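Local structure of tyrocidine synthase 3 (Brevibacillus parabrevis, 4MRT) at residues A[30-38]-A[67-75]; A[14-25]-A[49-58]. The protein probably carries the growing peptide of a nonribosomal peptide synthetase as a peptidyl carrier domain, the phosphopantetheine arm normally being delivered from coenzyme A. The protein carries 1 engineered substitution. All coordinates share one frame; numbering follows the deposited sequence.

Overall arrangement
Both contacts belong to one small all-helical domain of the phosphopantetheine-attachment family, and their centres lie about 12 Å apart, on opposite sides of the chain's centre. Contact 2 pairs helix 13-26 with helix 44-58, while contact 1 ties the loop between those two helices to the end of helix 64-69 and the start of helix 73-81. Along the chain the segments alternate, 14-25, 30-38, 49-58 and 67-75, so the two pairings interlock. Trp22 joins them: its indole meets Val50 in contact 2 and Phe37 and Pro71 in contact 1. Phe68, at one end of contact 1, lies against coenzyme A.

Contact 1: residues A[30-38]-A[67-75]; sequences GIGILDNFF and LFAQPTIKA. With COA (coenzyme A), chain D.
Segment 30-38 runs along the junction of two helices, joined to it by two backbone hydrogen bonds, Lys74 N to Ile33 O (3.0 Å) and Phe37 N to Pro71 O (2.8 Å). A type I turn from Gly32 to Asp35, closed by a weak Asp35 N to Gly32 O bond, is braced by Asp35 OD2 accepting from Gly32 N. A water bridges the segments, donating hydrogen bonds to Gly32 O and Asp35 O and accepting one from Ile73 N. Thr72 N-caps helix 73-81, its OG1 accepting a weak bond from Ala75 N. Pro71, centre of an inverse gamma turn, suits its place by its ring, with CG 3.3 Å from Asn36 ND2 and CB 3.8 Å from Phe38 CD2. A chi1 of -177°, which sets CG opposite the backbone N, lets Asn36 OD1 accept from Phe38 N, an Asx turn. Phe38 and Phe68 form an offset stack, planes 21° apart and centroids 4.5 Å apart, with Phe38 CZ over one face of Phe68. On the opposite face lies coenzyme A, C6P 3.3 Å from Phe68 CG, so a flat aromatic serves both neighbours. At the other end the branched Ile33 and Ile73 meet through their CG2 methyls (3.7 Å). Beneath the loop, Ile31 and Ile73 touch Trp22 of helix 13-26, and Phe37 packs on Ala47 and Val50 of helix 44-58.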
loop_
_atom_site.group_PDB
_atom_site.type_symbol
_atom_site.label_atom_id
_atom_site.label_comp_id
_atom_site.label_asym_id
_atom_site.label_seq_id
_atom_site.Cartn_x
_atom_site.Cartn_y
_atom_site.Cartn_z
ATOM N N GLY A 30 19.808 12.557 -5.417
ATOM C CA GLY A 30 19.593 13.551 -6.470
ATOM C C GLY A 30 18.151 13.667 -6.925
ATOM O O GLY A 30 17.849 13.542 -8.113
ATOM N N ILE A 31 17.254 13.874 -5.971
ATOM C CA ILE A 31 15.816 13.966 -6.280
ATOM C C ILE A 31 15.489 15.382 -6.756
ATOM O O ILE A 31 15.878 16.336 -6.124
ATOM C CB ILE A 31 14.952 13.585 -5.045
ATOM C CG1 ILE A 31 15.236 12.130 -4.632
ATOM C CG2 ILE A 31 13.457 13.777 -5.330
ATOM C CD1 ILE A 31 14.671 11.725 -3.276
ATOM N N GLY A 32 14.776 15.507 -7.869
ATOM C CA GLY A 32 14.282 16.803 -8.328
ATOM C C GLY A 32 13.017 17.219 -7.582
ATOM O O GLY A 32 12.374 16.393 -6.916
ATOM N N ILE A 33 12.634 18.486 -7.706
ATOM C CA ILE A 33 11.548 19.011 -6.890
ATOM C C ILE A 33 10.186 18.790 -7.537
ATOM O O ILE A 33 9.160 19.114 -6.944
ATOM C CB ILE A 33 11.746 20.512 -6.530
ATOM C CG1 ILE A 33 11.853 21.378 -7.790
ATOM C CG2 ILE A 33 12.971 20.671 -5.649
ATOM C CD1 ILE A 33 11.705 22.863 -7.538
ATOM N N LEU A 34 10.186 18.267 -8.763
ATOM C CA LEU A 34 8.976 17.864 -9.448
ATOM C C LEU A 34 8.836 16.322 -9.496
ATOM O O LEU A 34 7.959 15.810 -10.171
ATOM C CB LEU A 34 8.986 18.428 -10.877
ATOM C CG LEU A 34 8.271 19.735 -11.227
ATOM C CD1 LEU A 34 8.245 20.779 -10.114
ATOM C CD2 LEU A 34 8.852 20.302 -12.498
ATOM N N ASP A 35 9.731 15.590 -8.834
ATOM C CA ASP A 35 9.698 14.125 -8.873
ATOM C C ASP A 35 8.505 13.675 -8.030
ATOM O O ASP A 35 8.309 14.126 -6.905
ATOM C CB ASP A 35 10.963 13.482 -8.293
ATOM C CG ASP A 35 12.211 13.679 -9.166
ATOM O OD1 ASP A 35 12.111 14.178 -10.300
ATOM O OD2 ASP A 35 13.319 13.314 -8.690
ATOM N N ASN A 36 7.708 12.797 -8.575
ATOM C CA ASN A 36 6.607 12.228 -7.802
ATOM C C ASN A 36 7.105 11.195 -6.786
ATOM O O ASN A 36 7.682 10.189 -7.165
ATOM C CB ASN A 36 5.582 11.604 -8.729
ATOM C CG ASN A 36 4.386 11.068 -7.970
ATOM O OD1 ASN A 36 4.542 10.404 -6.967
ATOM N ND2 ASN A 36 3.194 11.392 -8.431
ATOM N N PHE A 37 6.856 11.442 -5.503
ATOM C CA PHE A 37 7.307 10.577 -4.392
ATOM C C PHE A 37 7.035 9.095 -4.634
ATOM O O PHE A 37 7.889 8.250 -4.358
ATOM C CB PHE A 37 6.636 11.018 -3.076
ATOM C CG PHE A 37 7.120 10.296 -1.846
ATOM C CD1 PHE A 37 8.415 10.501 -1.358
ATOM C CD2 PHE A 37 6.279 9.419 -1.155
ATOM C CE1 PHE A 37 8.857 9.853 -0.218
ATOM C CE2 PHE A 37 6.718 8.781 -0.001
ATOM C CZ PHE A 37 8.005 8.986 0.461
ATOM N N PHE A 38 5.855 8.796 -5.179
ATOM C CA PHE A 38 5.407 7.433 -5.358
ATOM C C PHE A 38 5.914 6.785 -6.631
ATOM O O PHE A 38 5.724 5.593 -6.794
ATOM C CB PHE A 38 3.875 7.389 -5.267
ATOM C CG PHE A 38 3.384 7.865 -3.935
ATOM C CD1 PHE A 38 3.515 7.060 -2.830
ATOM C CD2 PHE A 38 2.910 9.167 -3.769
ATOM C CE1 PHE A 38 3.137 7.506 -1.586
ATOM C CE2 PHE A 38 2.521 9.619 -2.533
ATOM C CZ PHE A 38 2.629 8.792 -1.442
ATOM N N LEU A 67 0.409 14.942 1.368
ATOM C CA LEU A 67 1.528 14.318 0.671
ATOM C C LEU A 67 1.052 13.489 -0.524
ATOM O O LEU A 67 1.629 13.538 -1.611
ATOM C CB LEU A 67 2.333 13.473 1.657
ATOM C CG LEU A 67 3.568 12.726 1.156
ATOM C CD1 LEU A 67 4.398 13.512 0.150
ATOM C CD2 LEU A 67 4.414 12.358 2.362
ATOM N N PHE A 68 -0.039 12.751 -0.343
ATOM C CA PHE A 68 -0.595 11.945 -1.443
ATOM C C PHE A 68 -1.203 12.780 -2.568
ATOM O O PHE A 68 -1.146 12.402 -3.738
ATOM C CB PHE A 68 -1.637 10.977 -0.883
ATOM C CG PHE A 68 -1.042 9.735 -0.338
ATOM C CD1 PHE A 68 -0.808 8.647 -1.174
ATOM C CD2 PHE A 68 -0.698 9.643 0.993
ATOM C CE1 PHE A 68 -0.256 7.495 -0.673
ATOM C CE2 PHE A 68 -0.134 8.487 1.492
ATOM C CZ PHE A 68 0.086 7.414 0.668
ATOM N N ALA A 69 -1.812 13.906 -2.195
ATOM C CA ALA A 69 -2.501 14.780 -3.135
ATOM C C ALA A 69 -1.539 15.540 -4.058
ATOM O O ALA A 69 -1.842 15.744 -5.220
ATOM C CB ALA A 69 -3.364 15.762 -2.362
ATOM N N GLN A 70 -0.387 15.950 -3.519
ATOM C CA GLN A 70 0.599 16.738 -4.237
ATOM C C GLN A 70 2.027 16.238 -3.829
ATOM O O GLN A 70 2.720 16.885 -3.062
ATOM C CB GLN A 70 0.380 18.228 -3.940
ATOM C CG GLN A 70 0.566 18.621 -2.484
ATOM C CD GLN A 70 -0.087 19.948 -2.107
ATOM O OE1 GLN A 70 -1.147 20.301 -2.613
ATOM N NE2 GLN A 70 0.528 20.664 -1.159
ATOM N N PRO A 71 2.434 15.059 -4.339
ATOM C CA PRO A 71 3.608 14.285 -3.908
ATOM C C PRO A 71 4.911 14.735 -4.553
ATOM O O PRO A 71 5.637 13.907 -5.135
ATOM C CB PRO A 71 3.278 12.877 -4.384
ATOM C CG PRO A 71 2.551 13.116 -5.647
ATOM C CD PRO A 71 1.736 14.373 -5.437
ATOM N N THR A 72 5.176 16.034 -4.477
ATOM C CA THR A 72 6.417 16.626 -4.982
ATOM C C THR A 72 6.978 17.519 -3.891
ATOM O O THR A 72 6.246 18.058 -3.041
ATOM C CB THR A 72 6.218 17.462 -6.281
ATOM O OG1 THR A 72 5.285 18.519 -6.035
ATOM C CG2 THR A 72 5.728 16.617 -7.454
ATOM N N ILE A 73 8.307 17.632 -3.881
ATOM C CA ILE A 73 9.013 18.505 -2.966
ATOM C C ILE A 73 8.587 19.971 -3.096
ATOM O O ILE A 73 8.470 20.677 -2.094
ATOM C CB ILE A 73 10.548 18.374 -3.181
ATOM C CG1 ILE A 73 11.041 17.074 -2.523
ATOM C CG2 ILE A 73 11.277 19.574 -2.577
ATOM C CD1 ILE A 73 12.374 16.586 -3.047
ATOM N N LYS A 74 8.371 20.436 -4.312
ATOM C CA LYS A 74 7.967 21.820 -4.525
ATOM C C LYS A 74 6.667 22.103 -3.782
ATOM O O LYS A 74 6.591 23.050 -2.966
ATOM C CB LYS A 74 7.791 22.102 -6.011
ATOM C CG LYS A 74 7.598 23.578 -6.316
ATOM C CD LYS A 74 7.310 23.833 -7.775
ATOM C CE LYS A 74 6.951 25.294 -7.933
ATOM N NZ LYS A 74 6.747 25.620 -9.348
ATOM N N ALA A 75 5.662 21.252 -4.024
ATOM C CA ALA A 75 4.375 21.414 -3.352
ATOM C C ALA A 75 4.527 21.322 -1.847
ATOM O O ALA A 75 3.993 22.165 -1.114
ATOM C CB ALA A 75 3.369 20.398 -3.850
HETATM N N1A COA D . -7.904 2.425 -0.992
HETATM C C2A COA D . -7.665 1.124 -1.253
HETATM N N3A COA D . -6.730 0.688 -2.096
HETATM C C4A COA D . -5.967 1.582 -2.773
HETATM C C5A COA D . -6.169 3.018 -2.563
HETATM C C6A COA D . -7.207 3.409 -1.608
HETATM N N6A COA D . -7.436 4.716 -1.373
HETATM N N7A COA D . -5.286 3.673 -3.343
HETATM C C8A COA D . -4.591 2.734 -4.020
HETATM N N9A COA D . -5.012 1.491 -3.683
HETATM C C1B COA D . -4.461 0.203 -4.169
HETATM C C2B COA D . -3.991 0.246 -5.611
HETATM O O2B COA D . -4.419 -0.972 -6.252
HETATM C C3B COA D . -2.475 0.237 -5.461
HETATM O O3B COA D . -1.805 -0.393 -6.544
HETATM P P3B COA D . -0.950 0.418 -7.655
HETATM O O7A COA D . 0.075 -0.553 -8.155
HETATM O O8A COA D . -1.929 0.790 -8.735
HETATM O O9A COA D . -0.411 1.605 -6.924
HETATM C C4B COA D . -2.317 -0.628 -4.232
HETATM O O4B COA D . -3.319 -0.166 -3.361
HETATM C C5B COA D . -0.972 -0.567 -3.554
HETATM O O5B COA D . -1.125 -1.087 -2.235
HETATM P P1A COA D . 0.169 -1.077 -1.285
HETATM O O1A COA D . 1.275 -1.817 -1.976
HETATM O O2A COA D . -0.273 -1.596 0.061
HETATM O O3A COA D . 0.558 0.465 -1.286
HETATM P P2A COA D . 0.966 1.288 0.033
HETATM O O4A COA D . 1.363 0.398 1.202
HETATM O O5A COA D . 1.998 2.339 -0.409
HETATM O O6A COA D . -0.348 2.156 0.445
HETATM C CBP COA D . -2.712 2.800 0.635
HETATM C CCP COA D . -1.631 2.052 -0.158
HETATM C CDP COA D . -2.538 3.148 2.106
HETATM C CEP COA D . -4.063 2.962 -0.017
HETATM C CAP COA D . -2.207 4.251 0.194
HETATM O OAP COA D . -1.987 4.372 -1.223
HETATM C C9P COA D . -3.103 5.449 0.552
HETATM O O9P COA D . -3.237 5.839 1.712
HETATM N N8P COA D . -3.754 6.064 -0.442
HETATM C C7P COA D . -4.702 7.150 -0.196
HETATM C C6P COA D . -4.061 8.528 -0.250
HETATM C C5P COA D . -5.117 9.621 -0.129
HETATM O O5P COA D . -5.619 9.789 0.967
HETATM N N4P COA D . -5.426 10.364 -1.220
HETATM C C3P COA D . -6.445 11.428 -1.223
HETATM C C2P COA D . -5.910 12.838 -1.507
HETATM S S1P COA D . -7.188 14.122 -1.240
HETATM O O HOH W 1 9.859 16.122 -5.674
#

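Contact 2: residues A[14-25]-A[49-58]; sequences VESKLAEIWERV and AVAAQVHREY
Lys17 leads from helix 14-25 toward the last turn of helix 49-58, and its long chain serves two neighbours. CB lies 3.4 Å from Tyr58 OH, and CG, anti to the backbone N (chi1 -177°), stays beside that hydroxyl and nears Glu57 CG. Bends at chi2 and chi3 carry CE to 3.0 Å from Glu57 OE1, with NZ ending in a long salt bridge to the same oxygen at 3.9 Å. With an alanine in its place, Glu57 would probably lose this long-range charged mate and the cover over the Tyr58 hydroxyl would thin, CB alone remaining. Val14 CG1 also packs against the Tyr58 ring, 3.9 Å from CZ. The segment axes pass 10.0 Å apart at 141°, roughly antiparallel, and branched side chains fill the interface. Buried Leu18 CD2 meets Val54 CG2 at 3.7 Å, Val50 CG1 approaches Trp22 NE1, a buried nitrogen with no hydrogen-bond partner in the model, and Ile21 CG2 lies against Gln53 CB. At the other end Val25 CG1 touches Val50 CG2 and Ala49 CB. Helix 73-81 closes over this pair, Ala77 meeting Leu18 and Val80 touching Val54 and Tyr58, while Phe37 of the intervening loop sets its ring edge-to-face with Trp22.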
loop_
_atom_site.group_PDB
_atom_site.type_symbol
_atom_site.label_atom_id
_atom_site.label_comp_id
_atom_site.label_asym_id
_atom_site.label_seq_id
_atom_site.Cartn_x
_atom_site.Cartn_y
_atom_site.Cartn_z
ATOM N N VAL A 14 14.294 25.079 1.952
ATOM C CA VAL A 14 13.248 24.149 2.367
ATOM C C VAL A 14 13.122 23.012 1.360
ATOM O O VAL A 14 12.963 21.864 1.749
ATOM C CB VAL A 14 11.900 24.863 2.586
ATOM C CG1 VAL A 14 10.840 23.870 3.036
ATOM C CG2 VAL A 14 12.057 25.961 3.631
ATOM N N GLU A 15 13.227 23.322 0.072
ATOM C CA GLU A 15 13.242 22.295 -0.950
ATOM C C GLU A 15 14.454 21.379 -0.776
ATOM O O GLU A 15 14.313 20.153 -0.841
ATOM C CB GLU A 15 13.221 22.911 -2.340
ATOM C CG GLU A 15 11.899 23.605 -2.641
ATOM C CD GLU A 15 11.912 24.394 -3.919
ATOM O OE1 GLU A 15 13.014 24.662 -4.452
ATOM O OE2 GLU A 15 10.808 24.753 -4.384
ATOM N N SER A 16 15.634 21.959 -0.519
ATOM C CA SER A 16 16.847 21.151 -0.441
ATOM C C SER A 16 16.794 20.223 0.763
ATOM O O SER A 16 17.162 19.066 0.645
ATOM C CB SER A 16 18.128 22.011 -0.442
ATOM O OG SER A 16 17.877 23.285 0.117
ATOM N N LYS A 17 16.294 20.722 1.887
ATOM C CA LYS A 17 16.171 19.945 3.102
ATOM C C LYS A 17 15.172 18.790 2.934
ATOM O O LYS A 17 15.465 17.647 3.275
ATOM C CB LYS A 17 15.746 20.861 4.257
ATOM C CG LYS A 17 15.650 20.193 5.609
ATOM C CD LYS A 17 16.921 19.405 5.898
ATOM C CE LYS A 17 17.304 19.422 7.370
ATOM N NZ LYS A 17 18.779 19.591 7.527
ATOM N N LEU A 18 14.007 19.099 2.377
ATOM C CA LEU A 18 13.021 18.087 2.050
ATOM C C LEU A 18 13.577 17.045 1.090
ATOM O O LEU A 18 13.246 15.858 1.193
ATOM C CB LEU A 18 11.779 18.743 1.442
ATOM C CG LEU A 18 10.922 19.509 2.441
ATOM C CD1 LEU A 18 9.727 20.154 1.748
ATOM C CD2 LEU A 18 10.476 18.601 3.579
ATOM N N ALA A 19 14.414 17.490 0.153
ATOM C CA ALA A 19 15.096 16.565 -0.750
ATOM C C ALA A 19 16.007 15.666 0.050
ATOM O O ALA A 19 16.086 14.474 -0.234
ATOM C CB ALA A 19 15.876 17.302 -1.824
ATOM N N GLU A 20 16.663 16.222 1.072
ATOM C CA GLU A 20 17.614 15.447 1.876
ATOM C C GLU A 20 16.839 14.444 2.715
ATOM O O GLU A 20 17.235 13.287 2.866
ATOM C CB GLU A 20 18.488 16.329 2.788
ATOM C CG GLU A 20 19.281 17.485 2.150
ATOM C CD GLU A 20 19.731 17.287 0.698
ATOM O OE1 GLU A 20 20.220 16.187 0.348
ATOM O OE2 GLU A 20 19.637 18.263 -0.099
ATOM N N ILE A 21 15.723 14.897 3.260
ATOM C CA ILE A 21 14.833 14.006 3.980
ATOM C C ILE A 21 14.338 12.846 3.083
ATOM O O ILE A 21 14.385 11.678 3.478
ATOM C CB ILE A 21 13.640 14.782 4.563
ATOM C CG1 ILE A 21 14.123 15.670 5.711
ATOM C CG2 ILE A 21 12.574 13.815 5.047
ATOM C CD1 ILE A 21 13.128 16.710 6.192
ATOM N N TRP A 22 13.883 13.173 1.884
ATOM C CA TRP A 22 13.347 12.170 0.958
ATOM C C TRP A 22 14.438 11.179 0.528
ATOM O O TRP A 22 14.203 9.970 0.455
ATOM C CB TRP A 22 12.791 12.838 -0.295
ATOM C CG TRP A 22 11.418 13.398 -0.183
ATOM C CD1 TRP A 22 10.817 13.917 0.925
ATOM C CD2 TRP A 22 10.475 13.536 -1.257
ATOM N NE1 TRP A 22 9.544 14.343 0.613
ATOM C CE2 TRP A 22 9.311 14.121 -0.717
ATOM C CE3 TRP A 22 10.501 13.210 -2.623
ATOM C CZ2 TRP A 22 8.176 14.395 -1.503
ATOM C CZ3 TRP A 22 9.376 13.492 -3.396
ATOM C CH2 TRP A 22 8.240 14.068 -2.831
ATOM N N GLU A 23 15.623 11.707 0.231
ATOM C CA GLU A 23 16.773 10.892 -0.183
ATOM C C GLU A 23 17.156 9.879 0.884
ATOM O O GLU A 23 17.443 8.724 0.594
ATOM C CB GLU A 23 17.972 11.799 -0.518
ATOM C CG GLU A 23 17.783 12.542 -1.828
ATOM C CD GLU A 23 18.827 13.618 -2.086
ATOM O OE1 GLU A 23 18.767 14.230 -3.174
ATOM O OE2 GLU A 23 19.691 13.846 -1.208
ATOM N N ARG A 24 17.149 10.332 2.124
ATOM C CA ARG A 24 17.473 9.499 3.265
ATOM C C ARG A 24 16.389 8.443 3.534
ATOM O O ARG A 24 16.704 7.312 3.889
ATOM C CB ARG A 24 17.678 10.427 4.471
ATOM C CG ARG A 24 17.258 9.948 5.848
ATOM C CD ARG A 24 16.894 11.171 6.677
ATOM N NE ARG A 24 17.954 12.189 6.615
ATOM C CZ ARG A 24 17.778 13.503 6.777
ATOM N NH1 ARG A 24 16.576 14.014 7.008
ATOM N NH2 ARG A 24 18.819 14.326 6.704
ATOM N N VAL A 25 15.120 8.827 3.371
ATOM C CA VAL A 25 13.992 7.911 3.574
ATOM C C VAL A 25 13.970 6.880 2.442
ATOM O O VAL A 25 13.849 5.689 2.688
ATOM C CB VAL A 25 12.654 8.690 3.729
ATOM C CG1 VAL A 25 11.433 7.767 3.649
ATOM C CG2 VAL A 25 12.618 9.411 5.058
ATOM N N ALA A 49 7.247 8.137 7.595
ATOM C CA ALA A 49 8.590 8.564 7.946
ATOM C C ALA A 49 8.865 9.962 7.416
ATOM O O ALA A 49 9.456 10.772 8.131
ATOM C CB ALA A 49 9.626 7.593 7.409
ATOM N N VAL A 50 8.451 10.261 6.186
ATOM C CA VAL A 50 8.599 11.629 5.669
ATOM C C VAL A 50 7.873 12.651 6.542
ATOM O O VAL A 50 8.457 13.688 6.869
ATOM C CB VAL A 50 8.165 11.788 4.195
ATOM C CG1 VAL A 50 8.062 13.265 3.789
ATOM C CG2 VAL A 50 9.136 11.074 3.285
ATOM N N ALA A 51 6.615 12.372 6.898
ATOM C CA ALA A 51 5.814 13.263 7.737
ATOM C C ALA A 51 6.375 13.417 9.163
ATOM O O ALA A 51 6.362 14.515 9.737
ATOM C CB ALA A 51 4.371 12.774 7.783
ATOM N N ALA A 52 6.875 12.329 9.736
ATOM C CA ALA A 52 7.550 12.410 11.040
ATOM C C ALA A 52 8.778 13.364 11.020
ATOM O O ALA A 52 8.975 14.163 11.945
ATOM C CB ALA A 52 7.959 11.029 11.516
ATOM N N GLN A 53 9.580 13.287 9.967
ATOM C CA GLN A 53 10.796 14.096 9.888
ATOM C C GLN A 53 10.505 15.557 9.543
ATOM O O GLN A 53 11.293 16.435 9.895
ATOM C CB GLN A 53 11.790 13.504 8.893
ATOM C CG GLN A 53 11.895 12.006 9.037
ATOM C CD GLN A 53 13.243 11.434 8.711
ATOM O OE1 GLN A 53 13.530 10.288 9.054
ATOM N NE2 GLN A 53 14.076 12.211 8.043
ATOM N N VAL A 54 9.392 15.820 8.856
ATOM C CA VAL A 54 8.961 17.203 8.621
ATOM C C VAL A 54 8.527 17.848 9.940
ATOM O O VAL A 54 8.819 19.008 10.179
ATOM C CB VAL A 54 7.831 17.292 7.573
ATOM C CG1 VAL A 54 7.088 18.628 7.640
ATOM C CG2 VAL A 54 8.385 17.072 6.182
ATOM N N HIS A 55 7.840 17.095 10.795
ATOM C CA HIS A 55 7.458 17.613 12.105
ATOM C C HIS A 55 8.671 17.854 12.995
ATOM O O HIS A 55 8.715 18.839 13.712
ATOM C CB HIS A 55 6.493 16.680 12.830
ATOM C CG HIS A 55 5.869 17.299 14.044
ATOM N ND1 HIS A 55 6.373 17.122 15.314
ATOM C CD2 HIS A 55 4.797 18.116 14.176
ATOM C CE1 HIS A 55 5.628 17.789 16.176
ATOM N NE2 HIS A 55 4.664 18.401 15.511
ATOM N N ARG A 56 9.638 16.946 12.952
ATOM C CA ARG A 56 10.877 17.089 13.710
ATOM C C ARG A 56 11.716 18.282 13.237
ATOM O O ARG A 56 12.355 18.964 14.039
ATOM C CB ARG A 56 11.694 15.799 13.619
ATOM C CG ARG A 56 13.140 15.930 14.079
ATOM C CD ARG A 56 13.819 14.579 14.273
ATOM N NE ARG A 56 13.299 13.559 13.356
ATOM C CZ ARG A 56 12.773 12.386 13.719
ATOM N NH1 ARG A 56 12.709 12.019 15.000
ATOM N NH2 ARG A 56 12.322 11.554 12.782
ATOM N N GLU A 57 11.715 18.527 11.933
ATOM C CA GLU A 57 12.491 19.609 11.366
ATOM C C GLU A 57 11.798 20.959 11.528
ATOM O O GLU A 57 12.428 21.922 11.931
ATOM C CB GLU A 57 12.785 19.341 9.890
ATOM C CG GLU A 57 13.745 20.334 9.249
ATOM C CD GLU A 57 15.128 20.319 9.883
ATOM O OE1 GLU A 57 15.750 19.234 9.931
ATOM O OE2 GLU A 57 15.600 21.398 10.317
ATOM N N TYR A 58 10.509 21.028 11.226
ATOM C CA TYR A 58 9.829 22.305 11.108
ATOM C C TYR A 58 8.666 22.506 12.070
ATOM O O TYR A 58 7.951 23.487 11.945
ATOM C CB TYR A 58 9.276 22.465 9.696
ATOM C CG TYR A 58 10.298 22.500 8.596
ATOM C CD1 TYR A 58 10.981 23.678 8.277
ATOM C CD2 TYR A 58 10.556 21.369 7.845
ATOM C CE1 TYR A 58 11.911 23.708 7.242
ATOM C CE2 TYR A 58 11.473 21.389 6.818
ATOM C CZ TYR A 58 12.151 22.552 6.512
ATOM O OH TYR A 58 13.058 22.523 5.471
#